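Local coordinates for NO-binding heme-dependent sensor protein (Shewanella oneidensis, PDB 4U9B), which binds heme and, at its iron, nitric oxide, and probably serves as an H-NOX gas sensor in signalling, at residues H161-C164 against G168-H171; M96-V101 against I128-S133; Q71-G76 against C139-G144. All blocks are in the same frame, centred on the assembly; numbering follows the deposited sequence.

The three contacts illustrate how chemistry follows place in a fold. Interaction 1 lies at the surface, where the end of strand 156-163 meets the loop leading to strand 172-179, and mixes a weak backbone bond, a water bridge and methyl contacts beside a zinc site. Interactions 2 and 3 are buried and lack hydrogen bonds across the segments. Apolar interaction 2 sets the end of helix 91-96 and the start of helix 98-109 against strand 128-133; interaction 3 joins helices 62-80 and 139-152, adding a CA-H...O contact. Interactions 1 and 2 reach the same antiparallel sheet, and Asp170 O probably bonds Ser133 OG. Interactions 1 and 3 share the zinc ion; interactions 2 and 3 both touch the heme.

Interaction 1 of 3, residues H161-C164 against G168-H171; sequences HDTC and GADH. With ZN (zinc ion), chain D.
His171 and Thr163 meet as ring and methyl group. From CB, which packs on Tyr132 O and Arg131 NH2, the His171 side chain turns to set CG between the backbone N and the carbonyl carbon (chi1 70°), and this lays the ring beside Thr163. Over one ring face sits Thr163 CG2, 4.2 Å from the centroid of the His171 ring and 27° off its normal, a CH-pi contact. At one edge, ND1 donates an almost straight bond (175°) to OD1 of Asp170, 2.6 Å from His171 ND1 and in the ring plane, which fixes the rotation of the ring. At the tip, NE2 of His171 lies 2.8 Å from the oxygen of a water that is also, at 3.3 Å, hydrogen-bonded to Thr163 OG1. Replacing the histidine, an alanine here would probably leave Asp170 OD1 without its N-H mate, break the water bridge to Thr163 and take the ring from one side of the threonine methyl.

The same methyl, CG2 of Thr163, rests 3.8 Å from CB of Ala169. Beside it the loop closes with a weak backbone bond, Ala169 N to Cys164 O at 3.5 Å, and Thr167 OG1 also bonds that oxygen. In the same segment, NE2 of His161 binds the zinc ion at 2.1 Å. SG of Cys164 binds the same zinc ion at 2.3 Å, and Cys139 and Cys172 complete its shell. The arrangement is that of a beta-hairpin whose connecting loop is tied off beside a three-cysteine, one-histidine zinc site.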
loop_
_atom_site.group_PDB
_atom_site.type_symbol
_atom_site.label_atom_id
_atom_site.label_comp_id
_atom_site.label_asym_id
_atom_site.label_seq_id
_atom_site.Cartn_x
_atom_site.Cartn_y
_atom_site.Cartn_z
ATOM N N HIS A 161 14.793 6.210 -2.469
ATOM C CA HIS A 161 14.587 4.781 -2.297
ATOM C C HIS A 161 15.822 4.077 -2.859
ATOM O O HIS A 161 15.745 3.360 -3.857
ATOM C CB HIS A 161 13.291 4.377 -3.013
ATOM C CG HIS A 161 12.853 2.964 -2.781
ATOM N ND1 HIS A 161 11.558 2.553 -3.012
ATOM C CD2 HIS A 161 13.529 1.864 -2.372
ATOM C CE1 HIS A 161 11.451 1.263 -2.745
ATOM N NE2 HIS A 161 12.634 0.821 -2.357
ATOM N N ASP A 162 16.964 4.300 -2.206
ATOM C CA ASP A 162 18.270 3.962 -2.777
ATOM C C ASP A 162 18.798 2.590 -2.352
ATOM O O ASP A 162 19.802 2.116 -2.886
ATOM C CB ASP A 162 19.295 5.037 -2.408
ATOM C CG ASP A 162 18.973 6.390 -3.021
ATOM O OD1 ASP A 162 18.388 6.428 -4.125
ATOM O OD2 ASP A 162 19.307 7.420 -2.401
ATOM N N THR A 163 18.142 1.974 -1.377
ATOM C CA THR A 163 18.335 0.557 -1.084
ATOM C C THR A 163 17.004 -0.119 -1.362
ATOM O O THR A 163 15.964 0.371 -0.921
ATOM C CB THR A 163 18.768 0.307 0.375
ATOM O OG1 THR A 163 19.947 1.064 0.667
ATOM C CG2 THR A 163 19.047 -1.177 0.611
ATOM N N CYS A 164 17.026 -1.224 -2.104
ATOM C CA CYS A 164 15.785 -1.871 -2.516
ATOM C C CYS A 164 15.922 -3.378 -2.676
ATOM O O CYS A 164 16.913 -3.876 -3.213
ATOM C CB CYS A 164 15.286 -1.266 -3.829
ATOM S SG CYS A 164 13.657 -1.859 -4.332
ATOM N N GLY A 168 18.188 -6.974 -4.894
ATOM C CA GLY A 168 18.841 -8.058 -4.180
ATOM C C GLY A 168 19.007 -7.832 -2.689
ATOM O O GLY A 168 19.334 -8.763 -1.956
ATOM N N ALA A 169 18.793 -6.602 -2.233
ATOM C CA ALA A 169 18.922 -6.284 -0.812
ATOM C C ALA A 169 17.863 -7.028 -0.006
ATOM O O ALA A 169 16.861 -7.474 -0.561
ATOM C CB ALA A 169 18.806 -4.785 -0.589
ATOM N N ASP A 170 18.082 -7.170 1.300
ATOM C CA ASP A 170 17.114 -7.871 2.144
ATOM C C ASP A 170 16.109 -6.899 2.758
ATOM O O ASP A 170 15.292 -7.279 3.598
ATOM C CB ASP A 170 17.824 -8.676 3.242
ATOM C CG ASP A 170 18.618 -7.808 4.208
ATOM O OD1 ASP A 170 18.484 -6.567 4.184
ATOM O OD2 ASP A 170 19.380 -8.384 5.014
ATOM N N HIS A 171 16.173 -5.644 2.327
ATOM C CA HIS A 171 15.274 -4.608 2.817
ATOM C C HIS A 171 15.322 -3.410 1.884
ATOM O O HIS A 171 16.226 -3.298 1.051
ATOM C CB HIS A 171 15.660 -4.171 4.234
ATOM C CG HIS A 171 16.938 -3.393 4.293
ATOM N ND1 HIS A 171 18.175 -3.998 4.317
ATOM C CD2 HIS A 171 17.169 -2.059 4.320
ATOM C CE1 HIS A 171 19.115 -3.070 4.362
ATOM N NE2 HIS A 171 18.531 -1.885 4.363
HETATM ZN ZN ZN D . 12.304 -1.261 -2.627
HETATM O O HOH W 1 20.309 0.161 3.793
#

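Interaction 2 of 3, residues M96-V101 against I128-S133; sequences MGIHDV and IALRYS. With HEM (protoporphyrin IX containing Fe), chain B; PO4 (phosphate ion), chain E.
Met96 and Ile128 touch through sulfur and methyl, SD of Met96 lying 4.1 Å from CG2 of Ile128 as the two side chains cross at a slant. A looser second contact joins the branch ends CD1 of Ile98 and CD2 of Leu130, 4.5 Å apart. No hydrogen bond links the segments, so apolar surfaces alone meet between the junction of helices 91-96 and 98-109 and the strand.

The next shell is the heme. With CG1 beside the backbone N (chi1 -64°) and the chain extended beyond it, Ile98 brings CD1 to 3.6 Å from the heme vinyl carbon CAB. Ile98 also touches the bound nitric oxide, and its helix carries His103, seen as the axial ligand in a structure of this protein but not bound to the iron here. Ile118, on the adjoining strand, packs against both Ile98 and Leu130.

Farther out, His99 NE2 donates to O1 of a phosphate, probably from the crystallisation liquor, at 3.1 Å. His99 ND1 reaches OD1 of Asp100 at 3.2 Å from above the carboxylate plane. At the other end of the strand, Tyr132 OH donates to heme propionate O2A at 2.6 Å, in the plane of the tyrosine ring, and is itself bonded by Leu138 N. Together with Ser134 and Arg136, which also bind the heme, Tyr132 forms the Tyr-x-Ser-x-Arg motif of H-NOX domains.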
loop_
_atom_site.group_PDB
_atom_site.type_symbol
_atom_site.label_atom_id
_atom_site.label_comp_id
_atom_site.label_asym_id
_atom_site.label_seq_id
_atom_site.Cartn_x
_atom_site.Cartn_y
_atom_site.Cartn_z
ATOM N N MET A 96 5.822 7.659 11.638
ATOM C CA MET A 96 6.528 7.140 12.801
ATOM C C MET A 96 5.633 6.221 13.628
ATOM O O MET A 96 6.115 5.493 14.498
ATOM C CB MET A 96 7.044 8.297 13.659
ATOM C CG MET A 96 8.131 9.115 12.982
ATOM S SD MET A 96 9.613 8.146 12.631
ATOM C CE MET A 96 10.199 7.822 14.293
ATOM N N GLY A 97 4.334 6.250 13.343
ATOM C CA GLY A 97 3.370 5.430 14.056
ATOM C C GLY A 97 2.945 4.175 13.316
ATOM O O GLY A 97 2.104 3.424 13.811
ATOM N N ILE A 98 3.509 3.938 12.136
ATOM C CA ILE A 98 3.166 2.740 11.375
ATOM C C ILE A 98 3.549 1.495 12.171
ATOM O O ILE A 98 2.769 0.547 12.271
ATOM C CB ILE A 98 3.865 2.706 9.991
ATOM C CG1 ILE A 98 3.377 3.865 9.114
ATOM C CG2 ILE A 98 3.596 1.374 9.283
ATOM C CD1 ILE A 98 4.153 4.032 7.811
ATOM N N HIS A 99 4.746 1.510 12.747
ATOM C CA HIS A 99 5.281 0.343 13.440
ATOM C C HIS A 99 4.506 0.034 14.716
ATOM O O HIS A 99 4.167 -1.118 14.981
ATOM C CB HIS A 99 6.758 0.559 13.777
ATOM C CG HIS A 99 7.410 -0.628 14.414
ATOM N ND1 HIS A 99 7.806 -0.641 15.734
ATOM C CD2 HIS A 99 7.731 -1.844 13.915
ATOM C CE1 HIS A 99 8.346 -1.812 16.019
ATOM N NE2 HIS A 99 8.313 -2.561 14.932
ATOM N N ASP A 100 4.237 1.070 15.502
ATOM C CA ASP A 100 3.568 0.909 16.787
ATOM C C ASP A 100 2.053 0.904 16.639
ATOM O O ASP A 100 1.386 -0.094 16.917
ATOM C CB ASP A 100 3.976 2.030 17.749
ATOM C CG ASP A 100 5.440 1.970 18.134
ATOM O OD1 ASP A 100 6.060 0.899 17.968
ATOM O OD2 ASP A 100 5.967 2.997 18.615
ATOM N N VAL A 101 1.522 2.033 16.184
ATOM C CA VAL A 101 0.089 2.285 16.217
ATOM C C VAL A 101 -0.676 1.536 15.125
ATOM O O VAL A 101 -1.613 0.804 15.427
ATOM C CB VAL A 101 -0.191 3.796 16.101
ATOM C CG1 VAL A 101 -1.683 4.087 16.173
ATOM C CG2 VAL A 101 0.540 4.540 17.207
ATOM N N ILE A 128 12.906 11.473 7.512
ATOM C CA ILE A 128 12.484 10.212 8.104
ATOM C C ILE A 128 13.120 9.057 7.345
ATOM O O ILE A 128 12.980 8.968 6.130
ATOM C CB ILE A 128 10.949 10.056 8.076
ATOM C CG1 ILE A 128 10.278 11.213 8.820
ATOM C CG2 ILE A 128 10.530 8.718 8.691
ATOM C CD1 ILE A 128 8.787 11.334 8.547
ATOM N N ALA A 129 13.821 8.186 8.064
ATOM C CA ALA A 129 14.393 6.977 7.481
ATOM C C ALA A 129 13.472 5.797 7.752
ATOM O O ALA A 129 13.340 5.350 8.892
ATOM C CB ALA A 129 15.775 6.712 8.044
ATOM N N LEU A 130 12.836 5.298 6.697
ATOM C CA LEU A 130 11.850 4.236 6.823
ATOM C C LEU A 130 12.366 2.935 6.221
ATOM O O LEU A 130 12.543 2.829 5.009
ATOM C CB LEU A 130 10.543 4.653 6.147
ATOM C CG LEU A 130 9.284 3.905 6.590
ATOM C CD1 LEU A 130 8.991 4.140 8.070
ATOM C CD2 LEU A 130 8.097 4.331 5.749
ATOM N N ARG A 131 12.617 1.951 7.082
ATOM C CA ARG A 131 13.044 0.634 6.632
ATOM C C ARG A 131 11.820 -0.202 6.296
ATOM O O ARG A 131 10.865 -0.243 7.070
ATOM C CB ARG A 131 13.885 -0.066 7.699
ATOM C CG ARG A 131 14.424 -1.424 7.268
ATOM C CD ARG A 131 14.966 -2.214 8.451
ATOM N NE ARG A 131 15.535 -3.499 8.042
ATOM C CZ ARG A 131 14.854 -4.638 7.938
ATOM N NH1 ARG A 131 13.554 -4.683 8.213
ATOM N NH2 ARG A 131 15.477 -5.745 7.555
ATOM N N TYR A 132 11.858 -0.863 5.143
ATOM C CA TYR A 132 10.780 -1.737 4.705
ATOM C C TYR A 132 11.319 -3.129 4.400
ATOM O O TYR A 132 12.342 -3.275 3.734
ATOM C CB TYR A 132 10.085 -1.160 3.469
ATOM C CG TYR A 132 9.087 -2.101 2.834
ATOM C CD1 TYR A 132 9.487 -3.025 1.877
ATOM C CD2 TYR A 132 7.745 -2.064 3.187
ATOM C CE1 TYR A 132 8.582 -3.888 1.299
ATOM C CE2 TYR A 132 6.830 -2.926 2.609
ATOM C CZ TYR A 132 7.255 -3.835 1.667
ATOM O OH TYR A 132 6.351 -4.699 1.083
ATOM N N SER A 133 10.622 -4.145 4.896
ATOM C CA SER A 133 10.937 -5.534 4.576
ATOM C C SER A 133 9.646 -6.340 4.509
ATOM O O SER A 133 8.782 -6.191 5.370
ATOM C CB SER A 133 11.876 -6.130 5.624
ATOM O OG SER A 133 12.413 -7.357 5.178
HETATM C CHA HEM B . -0.813 -3.708 4.078
HETATM C CHB HEM B . 2.351 -0.050 4.259
HETATM C CHC HEM B . -0.979 2.792 6.289
HETATM C CHD HEM B . -3.650 -1.158 7.169
HETATM C C1A HEM B . 0.256 -2.895 3.793
HETATM C C2A HEM B . 1.228 -3.093 2.736
HETATM C C3A HEM B . 2.095 -2.077 2.792
HETATM C C4A HEM B . 1.708 -1.206 3.878
HETATM C CMA HEM B . 3.306 -1.843 1.873
HETATM C CAA HEM B . 1.258 -4.265 1.727
HETATM C CBA HEM B . 1.637 -5.576 2.421
HETATM C CGA HEM B . 3.132 -5.801 2.495
HETATM O O1A HEM B . 3.546 -6.869 3.024
HETATM O O2A HEM B . 3.923 -4.936 2.035
HETATM C C1B HEM B . 1.722 1.059 4.768
HETATM C C2B HEM B . 2.261 2.399 4.803
HETATM C C3B HEM B . 1.341 3.195 5.381
HETATM C C4B HEM B . 0.190 2.369 5.699
HETATM C CMB HEM B . 3.673 2.736 4.271
HETATM C CAB HEM B . 1.368 4.715 5.666
HETATM C CBB HEM B . 2.183 5.573 5.044
HETATM C C1C HEM B . -2.002 1.969 6.715
HETATM C C2C HEM B . -3.201 2.400 7.397
HETATM C C3C HEM B . -3.954 1.326 7.663
HETATM C C4C HEM B . -3.251 0.161 7.140
HETATM C CMC HEM B . -3.525 3.866 7.753
HETATM C CAC HEM B . -5.325 1.402 8.383
HETATM C CBC HEM B . -5.960 0.331 8.873
HETATM C C1D HEM B . -3.194 -2.165 6.347
HETATM C C2D HEM B . -3.903 -3.400 6.106
HETATM C C3D HEM B . -3.020 -4.193 5.145
HETATM C C4D HEM B . -1.864 -3.365 4.899
HETATM C CMD HEM B . -5.266 -3.826 6.683
HETATM C CAD HEM B . -3.300 -5.584 4.552
HETATM C CBD HEM B . -2.728 -6.670 5.459
HETATM C CGD HEM B . -3.012 -8.013 4.843
HETATM O O1D HEM B . -3.261 -8.051 3.613
HETATM O O2D HEM B . -2.988 -9.043 5.570
HETATM N NA HEM B . 0.575 -1.727 4.466
HETATM N NB HEM B . 0.460 1.073 5.317
HETATM N NC HEM B . -2.066 0.595 6.576
HETATM N ND HEM B . -2.002 -2.181 5.622
HETATM FE FE HEM B . -0.665 -0.625 5.666
HETATM P P PO4 E . 9.864 -5.708 13.530
HETATM O O1 PO4 E . 8.483 -5.495 14.103
HETATM O O2 PO4 E . 9.923 -5.132 12.136
HETATM O O3 PO4 E . 10.884 -5.017 14.405
HETATM O O4 PO4 E . 10.164 -7.187 13.477
#

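Interaction 3 of 3, residues Q71-G76 against C139-G144; sequences QFLFNG and CFCAEG. With ZN (zinc ion), chain D; HEM (protoporphyrin IX containing Fe), chain B.
The carbonyl oxygen of Gly144 is met by several atoms of Gln71. The closest is CA of Gln71, 3.1 Å from Gly144 O with an angle of 130° at the hydrogen, a CA-H...O contact. Gln71 CB follows at 3.5 Å from Gly144 O. The backbone N of Gln71 is also near that oxygen, but its angle is too poor for a hydrogen bond; across the two segments the CA-H is thus the one interaction with this oxygen, and CB merely packs beside it.

Such closeness depends on the glycine. The CA atoms of Gln71 and Gly144 are 4.2 Å apart, and a CB on Gly144 would collide with Gln71 N. Nearby the two helices meet through side chains instead: Leu73 CD2 lies 4.0 Å from Cys141 SG. Both groups stand opposite their own backbone N (chi1 177° for Leu73 CG, -175° for Cys141 SG). Val66 also touches Cys141, while Leu145 and Val8 also touch Leu73, extending the apolar seam.

Other parts of helix 139-152 face the zinc ion and the heme. Cys139 SG binds the zinc ion at 2.3 Å. Glu143, one turn on, is a second-shell residue: OE1 bonds ND1 of the zinc ligand His161, and OE2 forms a salt bridge with Lys67, which is likely to hold the carboxylate in place. Toward the heme, Ala142 CB packs 3.8 Å from methyl carbon CMA of the porphyrin. The arrangement is a close, glycine-mediated helix-helix contact with a CA-H...O component, here within the H-NOX fold, on a helix that also reaches the heme pocket and the zinc site.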
loop_
_atom_site.group_PDB
_atom_site.type_symbol
_atom_site.label_atom_id
_atom_site.label_comp_id
_atom_site.label_asym_id
_atom_site.label_seq_id
_atom_site.Cartn_x
_atom_site.Cartn_y
_atom_site.Cartn_z
ATOM N N GLN A 71 -0.861 4.853 -3.657
ATOM C CA GLN A 71 -1.322 6.205 -3.370
ATOM C C GLN A 71 -2.840 6.243 -3.276
ATOM O O GLN A 71 -3.401 6.904 -2.399
ATOM C CB GLN A 71 -0.829 7.180 -4.436
ATOM C CG GLN A 71 -1.180 8.624 -4.138
ATOM C CD GLN A 71 -0.236 9.613 -4.797
ATOM O OE1 GLN A 71 0.516 9.266 -5.708
ATOM N NE2 GLN A 71 -0.268 10.855 -4.330
ATOM N N PHE A 72 -3.498 5.529 -4.183
ATOM C CA PHE A 72 -4.949 5.401 -4.161
ATOM C C PHE A 72 -5.388 4.713 -2.873
ATOM O O PHE A 72 -6.410 5.063 -2.282
ATOM C CB PHE A 72 -5.426 4.611 -5.390
ATOM C CG PHE A 72 -6.925 4.545 -5.540
ATOM C CD1 PHE A 72 -7.656 3.543 -4.919
ATOM C CD2 PHE A 72 -7.599 5.469 -6.324
ATOM C CE1 PHE A 72 -9.032 3.474 -5.063
ATOM C CE2 PHE A 72 -8.974 5.406 -6.473
ATOM C CZ PHE A 72 -9.692 4.405 -5.842
ATOM N N LEU A 73 -4.585 3.748 -2.435
ATOM C CA LEU A 73 -4.942 2.878 -1.320
ATOM C C LEU A 73 -5.008 3.601 0.022
ATOM O O LEU A 73 -5.736 3.171 0.919
ATOM C CB LEU A 73 -3.948 1.716 -1.229
ATOM C CG LEU A 73 -4.103 0.721 -0.074
ATOM C CD1 LEU A 73 -5.462 0.030 -0.110
ATOM C CD2 LEU A 73 -2.982 -0.306 -0.115
ATOM N N PHE A 74 -4.258 4.688 0.185
ATOM C CA PHE A 74 -4.255 5.350 1.481
ATOM C C PHE A 74 -5.646 5.863 1.838
ATOM O O PHE A 74 -6.122 5.647 2.950
ATOM C CB PHE A 74 -3.271 6.513 1.543
ATOM C CG PHE A 74 -3.228 7.156 2.891
ATOM C CD1 PHE A 74 -2.395 6.662 3.877
ATOM C CD2 PHE A 74 -4.066 8.217 3.196
ATOM C CE1 PHE A 74 -2.374 7.232 5.132
ATOM C CE2 PHE A 74 -4.048 8.791 4.451
ATOM C CZ PHE A 74 -3.201 8.299 5.418
ATOM N N ASN A 75 -6.290 6.544 0.898
ATOM C CA ASN A 75 -7.633 7.053 1.130
ATOM C C ASN A 75 -8.625 5.912 1.322
ATOM O O ASN A 75 -9.573 6.025 2.098
ATOM C CB ASN A 75 -8.077 7.941 -0.029
ATOM C CG ASN A 75 -7.044 8.987 -0.385
ATOM O OD1 ASN A 75 -6.015 8.680 -0.992
ATOM N ND2 ASN A 75 -7.312 10.233 -0.015
ATOM N N GLY A 76 -8.397 4.812 0.610
ATOM C CA GLY A 76 -9.245 3.641 0.726
ATOM C C GLY A 76 -9.194 3.067 2.127
ATOM O O GLY A 76 -10.213 2.652 2.678
ATOM N N CYS A 139 7.373 -2.670 -1.748
ATOM C CA CYS A 139 7.954 -1.398 -1.329
ATOM C C CYS A 139 7.415 -0.231 -2.152
ATOM O O CYS A 139 7.332 0.893 -1.660
ATOM C CB CYS A 139 9.477 -1.447 -1.429
ATOM S SG CYS A 139 10.092 -1.813 -3.082
ATOM N N PHE A 140 7.039 -0.492 -3.401
ATOM C CA PHE A 140 6.512 0.575 -4.245
ATOM C C PHE A 140 5.092 0.926 -3.820
ATOM O O PHE A 140 4.648 2.063 -3.993
ATOM C CB PHE A 140 6.559 0.181 -5.724
ATOM C CG PHE A 140 7.859 0.526 -6.396
ATOM C CD1 PHE A 140 8.990 -0.240 -6.182
ATOM C CD2 PHE A 140 7.947 1.622 -7.238
ATOM C CE1 PHE A 140 10.186 0.076 -6.797
ATOM C CE2 PHE A 140 9.143 1.944 -7.856
ATOM C CZ PHE A 140 10.264 1.170 -7.632
ATOM N N CYS A 141 4.386 -0.043 -3.246
ATOM C CA CYS A 141 3.074 0.225 -2.671
ATOM C C CYS A 141 3.252 1.070 -1.410
ATOM O O CYS A 141 2.465 1.979 -1.143
ATOM C CB CYS A 141 2.339 -1.084 -2.359
ATOM S SG CYS A 141 0.635 -0.882 -1.772
ATOM N N ALA A 142 4.302 0.775 -0.649
ATOM C CA ALA A 142 4.633 1.559 0.539
ATOM C C ALA A 142 4.947 2.997 0.152
ATOM O O ALA A 142 4.501 3.943 0.808
ATOM C CB ALA A 142 5.817 0.942 1.279
ATOM N N GLU A 143 5.726 3.157 -0.913
ATOM C CA GLU A 143 6.098 4.483 -1.389
ATOM C C GLU A 143 4.835 5.240 -1.786
ATOM O O GLU A 143 4.653 6.401 -1.423
ATOM C CB GLU A 143 7.080 4.385 -2.570
ATOM C CG GLU A 143 7.677 5.719 -2.983
ATOM C CD GLU A 143 8.786 5.599 -4.015
ATOM O OE1 GLU A 143 9.619 4.673 -3.920
ATOM O OE2 GLU A 143 8.828 6.448 -4.925
ATOM N N GLY A 144 3.952 4.561 -2.512
ATOM C CA GLY A 144 2.688 5.145 -2.924
ATOM C C GLY A 144 1.837 5.567 -1.741
ATOM O O GLY A 144 1.294 6.672 -1.722
HETATM ZN ZN ZN D . 12.304 -1.261 -2.627
HETATM C CHA HEM B . -0.813 -3.708 4.078
HETATM C CHB HEM B . 2.351 -0.050 4.259
HETATM C CHC HEM B . -0.979 2.792 6.289
HETATM C CHD HEM B . -3.650 -1.158 7.169
HETATM C C1A HEM B . 0.256 -2.895 3.793
HETATM C C2A HEM B . 1.228 -3.093 2.736
HETATM C C3A HEM B . 2.095 -2.077 2.792
HETATM C C4A HEM B . 1.708 -1.206 3.878
HETATM C CMA HEM B . 3.306 -1.843 1.873
HETATM C CAA HEM B . 1.258 -4.265 1.727
HETATM C CBA HEM B . 1.637 -5.576 2.421
HETATM C CGA HEM B . 3.132 -5.801 2.495
HETATM O O1A HEM B . 3.546 -6.869 3.024
HETATM O O2A HEM B . 3.923 -4.936 2.035
HETATM C C1B HEM B . 1.722 1.059 4.768
HETATM C C2B HEM B . 2.261 2.399 4.803
HETATM C C3B HEM B . 1.341 3.195 5.381
HETATM C C4B HEM B . 0.190 2.369 5.699
HETATM C CMB HEM B . 3.673 2.736 4.271
HETATM C CAB HEM B . 1.368 4.715 5.666
HETATM C CBB HEM B . 2.183 5.573 5.044
HETATM C C1C HEM B . -2.002 1.969 6.715
HETATM C C2C HEM B . -3.201 2.400 7.397
HETATM C C3C HEM B . -3.954 1.326 7.663
HETATM C C4C HEM B . -3.251 0.161 7.140
HETATM C CMC HEM B . -3.525 3.866 7.753
HETATM C CAC HEM B . -5.325 1.402 8.383
HETATM C CBC HEM B . -5.960 0.331 8.873
HETATM C C1D HEM B . -3.194 -2.165 6.347
HETATM C C2D HEM B . -3.903 -3.400 6.106
HETATM C C3D HEM B . -3.020 -4.193 5.145
HETATM C C4D HEM B . -1.864 -3.365 4.899
HETATM C CMD HEM B . -5.266 -3.826 6.683
HETATM C CAD HEM B . -3.300 -5.584 4.552
HETATM C CBD HEM B . -2.728 -6.670 5.459
HETATM C CGD HEM B . -3.012 -8.013 4.843
HETATM O O1D HEM B . -3.261 -8.051 3.613
HETATM O O2D HEM B . -2.988 -9.043 5.570
HETATM N NA HEM B . 0.575 -1.727 4.466
HETATM N NB HEM B . 0.460 1.073 5.317
HETATM N NC HEM B . -2.066 0.595 6.576
HETATM N ND HEM B . -2.002 -2.181 5.622
HETATM FE FE HEM B . -0.665 -0.625 5.666
#